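PDB 3IRV: cysteine hydrolase from Pseudomonas syringae pv. phaseolicola 1448A, which probably acts as a hydrolase of the isochorismatase-like cysteine hydrolase family, although its natural substrate is not established. Local coordinates for residues Val33-Thr38 with Lys44-Ile49; Gln51-Leu56 with Glu106-Gln111; Ala59-Gln64 with Ser112-Val117; Asp129-Leu134 with Arg163-Ile168; Ala176-Asp181 with Val187-Val192. One frame throughout, in Å; residues are numbered along the deposited sequence.

Interaction 1 of 5, residues Val33-Thr38 with Lys44-Ile49; sequences VFCEPT and KSTADI
Two torsions set up the meeting of Cys-35 and Thr-46. In Cys-35 the sulfur swings beside the backbone N and anti to the carbonyl carbon (chi1 -65°), which lays SG against the branched end of Thr-46, 3.9 Å from CB of Thr-46 and about as far from its CG2. Thr-46 in turn holds OG1 between its own N and carbonyl carbon (chi1 54°), and this brings OG1 over the backbone of the short helix, 3.6 Å from CA of Cys-35. In fold terms, the C-terminal end of the short helix 32-35 faces a short run of helical conformation at 44-48 that leads into helix 50-62, both inside the isochorismatase-like alpha/beta domain; Thr-46 also reaches Thr-147 at the end of strand 141-147. Polar contact between the segments passes through one water. It donates to Cys-35 O at 2.7 Å and to Thr-46 OG1 at 2.9 Å, bridging the carbonyl at the helix end and the hydroxyl. The threonine hydroxyl has a further hydrogen bond to Val-43 O, just before its segment, and two partners therefore hold OG1 in place. Cys-35 also packs on Met-30 and Ile-105.

Interaction 2 of 5, residues Gln51-Leu56 with Glu106-Gln111; sequences QPIQKL and EALAPQ
Gln-54 and Ala-107 supply the polar part of this contact, a single hydrogen bond from a side-chain amide to a backbone carbonyl. The donor NE2 of Gln-54 lies 3.0 Å from Ala-107 O, with an N-H...O angle of 169°. The acceptor sits almost in the plane of the Gln-54 amide, whereas the donor is tilted 26° from the plane of the Ala-107 carbonyl. With CG beside the backbone N and the chain extended beyond it (chi2 177°), the glutamine spans the gap from helix 50-62 to the 3-10 turn at Ala-107, and its NE2 also passes 3.8 Å from CB of Ala-107.

The apolar part centres on Leu-108, whose two methyls face the helix. CD2 does most of the touching: it lies 3.6 Å from CG of Gln-54 and 3.7 Å from CG2 of Ile-53. The leucine and isoleucine side chains meet at about a right angle, with CD1 of Leu-108 also near the Ile-53 methyl. The aliphatic stem of Gln-54 thus shares the apolar patch while its amide turns to the carbonyl.

Around the pair, Leu-108 packs on Met-30 and Ile-53 on Cys-145 of strand 141-147, and the contact lies between helix 50-62 and the loop, 3-10 turn included, leading to strand 115-119.

Interaction 3 of 5, residues Ala59-Gln64 with Ser112-Val117; sequences AARAAQ and SDDVIV
Arg-61 meets Asp-114 in a bidentate salt bridge between the last turn of helix 50-62 and the residue just before strand 115-119, part of the parallel sheet in this alpha/beta fold. The close part is the ion pair itself. Arg-61 presents its NE and NH2 edge side-on, one nitrogen to each carboxylate oxygen, with a further weak bond from NE to OD2, and the two flat groups are nearly coplanar at 24°. An extended chain from CG to NE carries the guanidinium across the gap. NH2 lies 2.8 Å from Asp-114 OD2, which also accepts from Gln-111 N; with NE on OD1, these bonds limit the rotation of the carboxylate.

The backbones stay well apart, 8.8 Å between CA of Arg-61 and CA of Asp-114 at the nearest; only these two side chains bridge the segments, at the surface. The straighter bond runs from Arg-61 NE to the syn lone pair of Asp-114 OD1, 3.0 Å long with an N-H...O angle of 167°.

Interaction 4 of 5, residues Asp129-Leu134 with Arg163-Ile168; sequences DLDTVL and REYKVI. With PO4 (phosphate ion), chain C.
Asp-131 makes the first contact along helix 130-136, reaching the phenol of Tyr-165 in one of the two conformers modelled for the aspartate. There its CG stands anti to the backbone N (chi1 -163°), which turns the carboxylate from the helix to the tyrosine. The Tyr-165 hydroxyl donates to Asp-131 OD1 at 2.6 Å. The oxygen lies near the plane of the ring, at its edge, but the carboxylate is turned 89° against that ring. The hydroxyl itself lies out of the carboxylate plane. The same oxygen stands 4.5 Å from NE of Arg-163, too far for a salt bridge but close enough that the two charges may favour each other.

One turn on, Leu-134 packs against the phenol end. Its CB lies 3.4 Å from Tyr-165 OH and its CD1 3.7 Å from Tyr-165 CZ.

Arg-163 extends past this pair to a phosphate ion, probably from the crystallisation liquor. NH1 donates to phosphate O2 at 2.8 Å, and also to Asp-159 O, and NH2 to phosphate O1 at 2.9 Å. His-126 of both subunits and Arg-163 of the second subunit also bind the ion, placing it at the dimer interface.

Tyr-165 further meets Phe-125 and has a cation-pi contact with Arg-135. The whole contact joins helix 130-136, which packs on strands 66-72 and 141-147, to the turn between helix 149-162 and strand 166-170.

Interaction 5 of 5, residues Ala176-Asp181 with Val187-Val192; sequences AMDYPD and VSAADV
Ala-189 is the small knob at the centre of this contact: its CB sits against the extended backbone at Ala-176 and Met-177, in the dip formed by the Met-177 carbonyl carbon and Ala-176 O, the latter 3.5 Å from CB of Ala-189. Next to it, the two methyls of Val-192 divide the work. CG1 meets CB of Ala-176 at 3.8 Å, while CG2 fits between Met-177 O and the ring edge of Tyr-179, with CE2 of the ring 3.9 Å away. Val-187 approaches that edge too: its CG1 lies in the plane of the ring, 3.9 Å from Tyr-179 CD2, and the two side chains run side by side in the same direction. One edge of the tyrosine is thus lined by two valines.

The backbone frame is a single antiparallel bridge, a hydrogen-bonded pair in which Tyr-179 N donates to Val-187 O at 2.9 Å, in the carbonyl plane. It leads directly into helix 189-204, where Ser-188 is the N-cap, its OG accepting from Asp-191 N. Asp-178 OD1 accepts from Ala-189 N, the first residue of the helix, at 2.8 Å (161°), with the donor above the carboxylate plane, and also passes close to CA of Ser-188. The other oxygen, OD2, forms a salt bridge with Lys-44. Beyond the valines, the Tyr-179 hydroxyl bonds to Asn-150 and to Glu-203 of the second subunit, while its ring stands edge-to-face with Tyr-202 of that subunit.

Interaction 1 is buried but small, with a bridging water and a few van der Waals contacts, whereas interaction 3 lies at the surface and consists of an ion pair; interactions 2, 4 and 5 are partly buried. Interactions 2 and 3 share helix 50-62 and touch through Gln-111 and Arg-61; interaction 2 adds apolar packing to its one amide bond. Interactions 3 and 4 reach the same sheet and meet where Val-115 packs on Val-133. Interaction 5 buries the most surface, and it touches interaction 1 through Lys-44 with Asp-178 and Ser-45 with Ala-176. Interactions 4 and 5, with centres about 28 Å apart, both face the second subunit.

Interaction 1 of 5, residues Val33-Thr38 with Lys44-Ile49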
# COMPACT_ATOMS: atom_id res chain seq x y z
N VAL A 33 -16.72 -15.30 0.68
CA VAL A 33 -16.02 -15.38 -0.59
C VAL A 33 -14.48 -15.59 -0.42
O VAL A 33 -13.84 -16.22 -1.29
CB VAL A 33 -16.36 -14.13 -1.45
CG1 VAL A 33 -15.83 -12.86 -0.79
CG2 VAL A 33 -15.88 -14.28 -2.90
N PHE A 34 -13.92 -15.12 0.70
CA PHE A 34 -12.49 -15.34 1.04
C PHE A 34 -12.26 -16.49 2.01
O PHE A 34 -11.18 -17.07 2.01
CB PHE A 34 -11.88 -14.08 1.65
CG PHE A 34 -12.01 -12.86 0.78
CD1 PHE A 34 -11.23 -12.72 -0.35
CD2 PHE A 34 -12.91 -11.84 1.12
CE1 PHE A 34 -11.35 -11.58 -1.16
CE2 PHE A 34 -13.05 -10.72 0.32
CZ PHE A 34 -12.28 -10.58 -0.82
N CYS A 35 -13.26 -16.82 2.82
CA CYS A 35 -13.07 -17.76 3.93
C CYS A 35 -13.61 -19.17 3.69
O CYS A 35 -13.17 -20.12 4.36
CB CYS A 35 -13.68 -17.20 5.21
SG CYS A 35 -12.84 -15.70 5.77
N GLU A 36 -14.58 -19.33 2.80
CA GLU A 36 -15.10 -20.69 2.53
C GLU A 36 -14.33 -21.33 1.40
O GLU A 36 -14.00 -20.67 0.42
CB GLU A 36 -16.57 -20.62 2.14
CG GLU A 36 -17.42 -20.12 3.26
CD GLU A 36 -18.90 -20.22 2.97
OE1 GLU A 36 -19.30 -20.29 1.78
OE2 GLU A 36 -19.67 -20.20 3.95
N PRO A 37 -14.03 -22.64 1.52
CA PRO A 37 -13.29 -23.36 0.47
C PRO A 37 -13.93 -23.26 -0.92
O PRO A 37 -13.23 -23.26 -1.92
CB PRO A 37 -13.29 -24.81 0.98
CG PRO A 37 -13.35 -24.66 2.48
CD PRO A 37 -14.29 -23.49 2.70
N THR A 38 -15.26 -23.13 -0.95
CA THR A 38 -16.01 -22.99 -2.19
C THR A 38 -16.09 -21.54 -2.66
O THR A 38 -16.64 -21.26 -3.73
CB THR A 38 -17.45 -23.53 -2.05
OG1 THR A 38 -18.08 -22.94 -0.91
CG2 THR A 38 -17.45 -25.05 -1.89
N LYS A 44 -6.89 -19.98 1.82
CA LYS A 44 -6.90 -21.08 2.80
C LYS A 44 -6.34 -20.74 4.19
O LYS A 44 -6.82 -21.29 5.19
CB LYS A 44 -6.23 -22.34 2.24
CG LYS A 44 -4.77 -22.22 1.89
CD LYS A 44 -4.26 -23.59 1.43
CE LYS A 44 -2.76 -23.58 1.13
NZ LYS A 44 -2.46 -23.17 -0.27
N SER A 45 -5.39 -19.81 4.26
CA SER A 45 -4.81 -19.43 5.57
C SER A 45 -5.81 -18.70 6.48
O SER A 45 -5.56 -18.54 7.68
CB SER A 45 -3.56 -18.58 5.35
OG SER A 45 -3.92 -17.39 4.66
N THR A 46 -6.95 -18.26 5.94
CA THR A 46 -7.98 -17.67 6.81
C THR A 46 -8.43 -18.63 7.91
O THR A 46 -8.83 -18.21 9.00
CB THR A 46 -9.24 -17.20 6.02
OG1 THR A 46 -9.78 -18.27 5.23
CG2 THR A 46 -8.92 -16.01 5.09
N ALA A 47 -8.37 -19.95 7.63
CA ALA A 47 -8.82 -20.93 8.63
C ALA A 47 -8.09 -20.75 9.95
O ALA A 47 -8.69 -20.87 11.03
CB ALA A 47 -8.63 -22.34 8.12
N ASP A 48 -6.81 -20.39 9.86
CA ASP A 48 -5.93 -20.26 11.03
C ASP A 48 -6.07 -18.96 11.82
O ASP A 48 -5.52 -18.84 12.93
CB ASP A 48 -4.47 -20.45 10.60
CG ASP A 48 -4.23 -21.82 10.02
OD1 ASP A 48 -4.82 -22.81 10.53
OD2 ASP A 48 -3.47 -21.91 9.04
N ILE A 49 -6.80 -18.00 11.26
CA ILE A 49 -6.99 -16.72 11.98
C ILE A 49 -8.37 -16.49 12.60
O ILE A 49 -8.57 -15.50 13.30
CB ILE A 49 -6.60 -15.48 11.11
CG1 ILE A 49 -7.59 -15.24 9.97
CG2 ILE A 49 -5.20 -15.66 10.55
CD1 ILE A 49 -7.33 -13.88 9.29
O HOH W 1 -11.23 -20.56 6.17

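Interaction 2 of 5, residues Gln51-Leu56 with Glu106-Gln111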
# COMPACT_ATOMS: atom_id res chain seq x y z
N GLN A 51 -9.98 -18.21 15.03
CA GLN A 51 -9.93 -18.32 16.50
C GLN A 51 -9.28 -17.09 17.19
O GLN A 51 -9.89 -16.52 18.11
CB GLN A 51 -9.25 -19.63 16.88
CG GLN A 51 -9.46 -20.08 18.30
CD GLN A 51 -8.78 -21.42 18.57
OE1 GLN A 51 -7.91 -21.54 19.43
NE2 GLN A 51 -9.18 -22.45 17.80
N PRO A 52 -8.07 -16.67 16.75
CA PRO A 52 -7.53 -15.44 17.36
C PRO A 52 -8.44 -14.22 17.20
O PRO A 52 -8.56 -13.44 18.14
CB PRO A 52 -6.21 -15.19 16.63
CG PRO A 52 -6.07 -16.24 15.62
CD PRO A 52 -7.11 -17.30 15.82
N ILE A 53 -9.05 -14.06 16.03
CA ILE A 53 -10.00 -12.94 15.87
C ILE A 53 -11.19 -13.07 16.85
O ILE A 53 -11.60 -12.07 17.49
CB ILE A 53 -10.43 -12.75 14.40
CG1 ILE A 53 -9.19 -12.40 13.55
CG2 ILE A 53 -11.46 -11.62 14.29
CD1 ILE A 53 -9.48 -12.28 12.11
N GLN A 54 -11.73 -14.28 17.03
CA GLN A 54 -12.84 -14.46 17.99
C GLN A 54 -12.44 -14.01 19.40
O GLN A 54 -13.20 -13.28 20.08
CB GLN A 54 -13.26 -15.93 18.02
CG GLN A 54 -14.02 -16.40 16.81
CD GLN A 54 -14.35 -17.88 16.89
OE1 GLN A 54 -13.55 -18.68 17.39
NE2 GLN A 54 -15.52 -18.26 16.37
N LYS A 55 -11.25 -14.41 19.84
CA LYS A 55 -10.73 -13.99 21.14
C LYS A 55 -10.56 -12.47 21.22
O LYS A 55 -10.93 -11.84 22.21
CB LYS A 55 -9.39 -14.68 21.44
CG LYS A 55 -9.49 -16.19 21.59
CD LYS A 55 -8.11 -16.74 21.93
CE LYS A 55 -8.18 -18.16 22.47
NZ LYS A 55 -8.32 -19.14 21.36
N LEU A 56 -10.02 -11.89 20.15
CA LEU A 56 -9.83 -10.46 20.05
C LEU A 56 -11.14 -9.71 20.20
O LEU A 56 -11.22 -8.74 20.97
CB LEU A 56 -9.17 -10.08 18.72
CG LEU A 56 -9.03 -8.58 18.47
CD1 LEU A 56 -8.10 -7.91 19.51
CD2 LEU A 56 -8.52 -8.38 17.05
N GLU A 106 -20.15 -16.72 9.71
CA GLU A 106 -20.95 -16.87 10.94
C GLU A 106 -20.06 -16.97 12.19
O GLU A 106 -20.44 -16.48 13.26
CB GLU A 106 -21.89 -18.07 10.84
CG GLU A 106 -23.06 -18.05 11.83
CD GLU A 106 -23.93 -16.78 11.74
OE1 GLU A 106 -24.24 -16.33 10.61
OE2 GLU A 106 -24.30 -16.23 12.80
N ALA A 107 -18.88 -17.55 12.05
CA ALA A 107 -17.95 -17.66 13.18
C ALA A 107 -17.54 -16.31 13.74
O ALA A 107 -17.11 -16.23 14.91
CB ALA A 107 -16.71 -18.48 12.78
N LEU A 108 -17.70 -15.25 12.93
CA LEU A 108 -17.35 -13.90 13.35
C LEU A 108 -18.55 -12.96 13.22
O LEU A 108 -18.37 -11.75 13.08
CB LEU A 108 -16.15 -13.36 12.54
CG LEU A 108 -14.83 -14.12 12.68
CD1 LEU A 108 -13.84 -13.49 11.72
CD2 LEU A 108 -14.32 -14.03 14.13
N ALA A 109 -19.77 -13.51 13.31
CA ALA A 109 -20.98 -12.73 13.03
C ALA A 109 -21.00 -11.41 13.80
O ALA A 109 -20.84 -11.40 15.01
CB ALA A 109 -22.22 -13.54 13.39
N PRO A 110 -21.14 -10.29 13.07
CA PRO A 110 -21.22 -9.00 13.75
C PRO A 110 -22.36 -8.95 14.76
O PRO A 110 -23.43 -9.54 14.53
CB PRO A 110 -21.47 -8.01 12.60
CG PRO A 110 -20.80 -8.69 11.40
CD PRO A 110 -21.17 -10.13 11.60
N GLN A 111 -22.09 -8.28 15.87
CA GLN A 111 -23.07 -8.09 16.92
C GLN A 111 -23.74 -6.73 16.74
O GLN A 111 -23.24 -5.89 15.98
CB GLN A 111 -22.42 -8.23 18.29
CG GLN A 111 -21.79 -9.61 18.53
CD GLN A 111 -22.80 -10.75 18.42
OE1 GLN A 111 -23.67 -10.90 19.27
NE2 GLN A 111 -22.70 -11.55 17.36

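Interaction 3 of 5, residues Ala59-Gln64 with Ser112-Val117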
# COMPACT_ATOMS: atom_id res chain seq x y z
N ALA A 59 -12.59 -9.82 23.72
CA ALA A 59 -11.89 -8.88 24.62
C ALA A 59 -12.21 -7.42 24.33
O ALA A 59 -12.43 -6.63 25.25
CB ALA A 59 -10.40 -9.09 24.60
N ALA A 60 -12.30 -7.08 23.04
CA ALA A 60 -12.57 -5.72 22.62
C ALA A 60 -13.95 -5.28 23.12
O ALA A 60 -14.08 -4.22 23.74
CB ALA A 60 -12.48 -5.62 21.09
N ARG A 61 -14.97 -6.10 22.88
CA ARG A 61 -16.32 -5.73 23.29
C ARG A 61 -16.42 -5.60 24.81
O ARG A 61 -17.08 -4.69 25.31
CB ARG A 61 -17.37 -6.70 22.73
CG ARG A 61 -17.39 -6.75 21.20
CD ARG A 61 -18.68 -7.40 20.69
NE ARG A 61 -18.60 -7.70 19.26
CZ ARG A 61 -18.23 -8.88 18.77
NH1 ARG A 61 -17.96 -9.89 19.60
NH2 ARG A 61 -18.15 -9.05 17.45
N ALA A 62 -15.70 -6.46 25.53
CA ALA A 62 -15.68 -6.41 27.01
C ALA A 62 -15.05 -5.10 27.53
O ALA A 62 -15.43 -4.59 28.60
CB ALA A 62 -14.95 -7.62 27.57
N ALA A 63 -14.10 -4.55 26.77
CA ALA A 63 -13.44 -3.33 27.18
C ALA A 63 -14.01 -2.07 26.51
O ALA A 63 -13.39 -0.99 26.60
CB ALA A 63 -11.95 -3.44 26.91
N GLN A 64 -15.13 -2.24 25.81
CA GLN A 64 -15.79 -1.14 25.09
C GLN A 64 -14.88 -0.56 24.00
O GLN A 64 -14.90 0.65 23.71
CB GLN A 64 -16.27 -0.05 26.08
CG GLN A 64 -17.66 -0.26 26.68
CD GLN A 64 -17.82 -1.60 27.36
OE1 GLN A 64 -17.06 -1.96 28.26
NE2 GLN A 64 -18.83 -2.37 26.93
N SER A 112 -24.86 -6.53 17.43
CA SER A 112 -25.71 -5.35 17.20
C SER A 112 -25.02 -3.98 17.34
O SER A 112 -25.38 -3.08 16.59
CB SER A 112 -26.97 -5.41 18.08
OG SER A 112 -26.62 -5.30 19.45
N ASP A 113 -24.06 -3.84 18.25
CA ASP A 113 -23.31 -2.58 18.45
C ASP A 113 -22.08 -2.43 17.57
O ASP A 113 -21.42 -1.37 17.59
CB ASP A 113 -22.87 -2.42 19.90
CG ASP A 113 -24.01 -2.09 20.83
OD1 ASP A 113 -25.09 -1.67 20.35
OD2 ASP A 113 -23.82 -2.25 22.06
N ASP A 114 -21.73 -3.48 16.83
CA ASP A 114 -20.56 -3.40 15.94
C ASP A 114 -20.91 -2.55 14.73
O ASP A 114 -22.10 -2.35 14.43
CB ASP A 114 -20.17 -4.79 15.46
CG ASP A 114 -19.70 -5.72 16.58
OD1 ASP A 114 -19.34 -5.23 17.67
OD2 ASP A 114 -19.67 -6.95 16.35
N VAL A 115 -19.88 -2.05 14.05
CA VAL A 115 -20.06 -1.20 12.87
C VAL A 115 -19.62 -1.98 11.63
O VAL A 115 -18.60 -2.68 11.66
CB VAL A 115 -19.22 0.12 12.96
CG1 VAL A 115 -19.57 1.03 11.82
CG2 VAL A 115 -19.53 0.84 14.26
N ILE A 116 -20.40 -1.88 10.56
CA ILE A 116 -20.04 -2.52 9.30
C ILE A 116 -19.79 -1.40 8.27
O ILE A 116 -20.66 -0.56 8.05
CB ILE A 116 -21.14 -3.51 8.82
CG1 ILE A 116 -21.32 -4.61 9.90
CG2 ILE A 116 -20.74 -4.09 7.46
CD1 ILE A 116 -22.46 -5.62 9.60
N VAL A 117 -18.60 -1.40 7.67
CA VAL A 117 -18.24 -0.41 6.66
C VAL A 117 -17.96 -1.14 5.36
O VAL A 117 -17.13 -2.06 5.32
CB VAL A 117 -16.96 0.42 7.10
CG1 VAL A 117 -16.38 1.22 5.94
CG2 VAL A 117 -17.31 1.33 8.31

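Interaction 4 of 5, residues Asp129-Leu134 with Arg163-Ile168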
# COMPACT_ATOMS: atom_id res chain seq x y z
N ASP A 129 -16.78 5.12 4.63
CA ASP A 129 -17.24 5.73 5.90
C ASP A 129 -16.22 5.66 7.05
O ASP A 129 -16.46 6.24 8.10
CB ASP A 129 -18.49 4.98 6.38
CG ASP A 129 -19.73 5.25 5.54
OD1 ASP A 129 -19.69 6.05 4.57
OD2 ASP A 129 -20.78 4.62 5.86
N LEU A 130 -15.12 4.92 6.88
CA LEU A 130 -14.29 4.55 8.03
C LEU A 130 -13.72 5.75 8.79
O LEU A 130 -13.78 5.79 10.01
CB LEU A 130 -13.15 3.62 7.59
CG LEU A 130 -12.26 3.10 8.72
CD1 LEU A 130 -13.08 2.36 9.78
CD2 LEU A 130 -11.16 2.20 8.14
N ASP A 131 -13.22 6.76 8.07
CA ASP A 131 -12.61 7.89 8.76
C ASP A 131 -13.63 8.65 9.61
O ASP A 131 -13.31 9.13 10.70
CB ASP A 131 -11.93 8.82 7.76
CG ASP A 131 -10.96 9.76 8.43
OD1 ASP A 131 -10.02 9.29 9.11
OD2 ASP A 131 -11.15 10.98 8.28
N THR A 132 -14.87 8.73 9.11
CA THR A 132 -15.94 9.40 9.89
C THR A 132 -16.22 8.62 11.17
O THR A 132 -16.24 9.19 12.27
CB THR A 132 -17.21 9.54 9.05
OG1 THR A 132 -16.97 10.38 7.92
CG2 THR A 132 -18.39 10.08 9.89
N VAL A 133 -16.37 7.30 11.04
CA VAL A 133 -16.66 6.44 12.18
C VAL A 133 -15.55 6.56 13.26
O VAL A 133 -15.82 6.71 14.46
CB VAL A 133 -16.88 4.99 11.72
CG1 VAL A 133 -16.98 4.01 12.90
CG2 VAL A 133 -18.14 4.91 10.81
N LEU A 134 -14.29 6.56 12.82
CA LEU A 134 -13.17 6.60 13.76
C LEU A 134 -13.04 7.98 14.38
O LEU A 134 -12.94 8.12 15.60
CB LEU A 134 -11.87 6.24 13.03
CG LEU A 134 -11.79 4.80 12.50
CD1 LEU A 134 -10.50 4.63 11.69
CD2 LEU A 134 -11.79 3.82 13.71
N ARG A 163 -2.97 8.96 7.39
CA ARG A 163 -3.95 9.82 8.07
C ARG A 163 -3.56 10.06 9.55
O ARG A 163 -4.35 10.63 10.32
CB ARG A 163 -5.31 9.16 8.02
CG ARG A 163 -5.95 9.27 6.65
CD ARG A 163 -7.05 8.25 6.51
NE ARG A 163 -7.85 8.47 5.29
CZ ARG A 163 -7.44 8.10 4.08
NH1 ARG A 163 -6.23 7.55 3.91
NH2 ARG A 163 -8.23 8.31 3.03
N GLU A 164 -2.34 9.60 9.91
CA GLU A 164 -1.73 9.80 11.23
C GLU A 164 -2.27 8.83 12.31
O GLU A 164 -2.04 9.03 13.51
CB GLU A 164 -1.75 11.27 11.69
CG GLU A 164 -0.87 12.21 10.83
CD GLU A 164 0.61 11.80 10.80
OE1 GLU A 164 1.16 11.48 11.87
OE2 GLU A 164 1.23 11.79 9.71
N TYR A 165 -2.99 7.78 11.88
CA TYR A 165 -3.43 6.78 12.85
C TYR A 165 -2.22 5.98 13.31
O TYR A 165 -1.28 5.74 12.54
CB TYR A 165 -4.46 5.83 12.24
CG TYR A 165 -5.82 6.46 12.02
CD1 TYR A 165 -6.73 6.56 13.08
CD2 TYR A 165 -6.18 6.97 10.78
CE1 TYR A 165 -7.99 7.16 12.91
CE2 TYR A 165 -7.44 7.54 10.59
CZ TYR A 165 -8.33 7.63 11.66
OH TYR A 165 -9.57 8.20 11.48
N LYS A 166 -2.27 5.59 14.59
CA LYS A 166 -1.33 4.66 15.17
C LYS A 166 -1.85 3.25 14.87
O LYS A 166 -2.90 2.82 15.39
CB LYS A 166 -1.25 4.94 16.68
CG LYS A 166 -0.89 6.40 16.98
CD LYS A 166 -0.97 6.75 18.47
CE LYS A 166 -0.47 8.17 18.69
NZ LYS A 166 -0.97 8.77 19.97
N VAL A 167 -1.14 2.54 14.00
CA VAL A 167 -1.66 1.26 13.49
C VAL A 167 -0.91 0.07 14.11
O VAL A 167 0.32 0.07 14.16
CB VAL A 167 -1.55 1.18 11.95
CG1 VAL A 167 -2.21 -0.12 11.43
CG2 VAL A 167 -2.23 2.38 11.31
N ILE A 168 -1.67 -0.92 14.57
CA ILE A 168 -1.13 -2.18 15.09
C ILE A 168 -1.63 -3.29 14.19
O ILE A 168 -2.85 -3.46 14.04
CB ILE A 168 -1.64 -2.48 16.50
CG1 ILE A 168 -1.27 -1.35 17.46
CG2 ILE A 168 -1.06 -3.81 16.97
CD1 ILE A 168 -1.91 -1.48 18.83
P PO4 C . -5.76 7.83 0.14
O1 PO4 C . -7.25 7.77 0.37
O2 PO4 C . -5.06 7.24 1.35
O3 PO4 C . -5.42 7.02 -1.10
O4 PO4 C . -5.27 9.25 -0.07

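Interaction 5 of 5, residues Ala176-Asp181 with Val187-Val192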
# COMPACT_ATOMS: atom_id res chain seq x y z
N ALA A 176 -2.50 -14.34 4.44
CA ALA A 176 -2.03 -14.06 3.09
C ALA A 176 -2.34 -15.22 2.14
O ALA A 176 -2.66 -16.34 2.58
CB ALA A 176 -0.53 -13.78 3.10
N MET A 177 -2.24 -14.94 0.84
CA MET A 177 -2.52 -15.96 -0.15
C MET A 177 -1.31 -16.18 -1.05
O MET A 177 -0.44 -15.32 -1.16
CB MET A 177 -3.76 -15.60 -0.98
CG MET A 177 -3.54 -14.50 -2.02
SD MET A 177 -5.03 -14.14 -2.98
CE MET A 177 -5.64 -15.79 -3.40
N ASP A 178 -1.22 -17.38 -1.62
CA ASP A 178 -0.17 -17.71 -2.60
C ASP A 178 -0.48 -16.96 -3.88
O ASP A 178 -1.64 -16.70 -4.16
CB ASP A 178 -0.24 -19.21 -2.95
CG ASP A 178 -0.02 -20.12 -1.75
OD1 ASP A 178 1.03 -20.04 -1.10
OD2 ASP A 178 -0.92 -20.95 -1.47
N TYR A 179 0.54 -16.66 -4.69
CA TYR A 179 0.34 -16.07 -6.01
C TYR A 179 0.95 -17.00 -7.05
O TYR A 179 1.92 -17.68 -6.75
CB TYR A 179 1.11 -14.74 -6.13
CG TYR A 179 0.44 -13.58 -5.42
CD1 TYR A 179 -0.77 -13.07 -5.88
CD2 TYR A 179 1.02 -13.02 -4.27
CE1 TYR A 179 -1.39 -12.00 -5.23
CE2 TYR A 179 0.41 -11.93 -3.61
CZ TYR A 179 -0.80 -11.44 -4.10
OH TYR A 179 -1.40 -10.39 -3.45
N PRO A 180 0.39 -17.01 -8.27
CA PRO A 180 1.05 -17.77 -9.34
C PRO A 180 2.30 -17.02 -9.80
O PRO A 180 2.46 -15.84 -9.51
CB PRO A 180 0.00 -17.80 -10.45
CG PRO A 180 -0.79 -16.54 -10.24
CD PRO A 180 -0.83 -16.33 -8.75
N ASP A 181 3.20 -17.73 -10.47
CA ASP A 181 4.36 -17.09 -11.08
C ASP A 181 3.91 -16.25 -12.28
O ASP A 181 3.43 -16.80 -13.28
CB ASP A 181 5.29 -18.21 -11.56
CG ASP A 181 6.65 -17.71 -12.03
OD1 ASP A 181 6.81 -16.50 -12.33
OD2 ASP A 181 7.57 -18.54 -12.09
N VAL A 187 5.44 -17.37 -5.66
CA VAL A 187 5.33 -16.59 -4.42
C VAL A 187 4.37 -17.28 -3.46
O VAL A 187 3.16 -17.40 -3.73
CB VAL A 187 4.84 -15.14 -4.76
CG1 VAL A 187 4.58 -14.36 -3.53
CG2 VAL A 187 5.85 -14.40 -5.65
N SER A 188 4.89 -17.76 -2.32
CA SER A 188 4.03 -18.45 -1.37
C SER A 188 3.36 -17.48 -0.41
O SER A 188 3.89 -16.39 -0.16
CB SER A 188 4.85 -19.43 -0.54
OG SER A 188 5.85 -18.72 0.17
N ALA A 189 2.26 -17.91 0.19
CA ALA A 189 1.65 -17.11 1.27
C ALA A 189 2.63 -16.81 2.39
O ALA A 189 2.66 -15.69 2.91
CB ALA A 189 0.39 -17.78 1.83
N ALA A 190 3.47 -17.79 2.74
CA ALA A 190 4.47 -17.57 3.81
C ALA A 190 5.44 -16.45 3.46
O ALA A 190 5.80 -15.63 4.30
CB ALA A 190 5.23 -18.85 4.10
N ASP A 191 5.86 -16.39 2.20
CA ASP A 191 6.77 -15.33 1.78
C ASP A 191 6.08 -13.97 1.77
O ASP A 191 6.65 -12.97 2.23
CB ASP A 191 7.37 -15.67 0.44
CG ASP A 191 8.53 -16.67 0.56
OD1 ASP A 191 8.97 -16.95 1.70
OD2 ASP A 191 9.00 -17.15 -0.46
N VAL A 192 4.85 -13.94 1.25
CA VAL A 192 4.04 -12.71 1.30
C VAL A 192 3.94 -12.21 2.73
O VAL A 192 4.19 -11.03 2.98
CB VAL A 192 2.63 -12.95 0.72
CG1 VAL A 192 1.75 -11.72 0.93
CG2 VAL A 192 2.72 -13.23 -0.78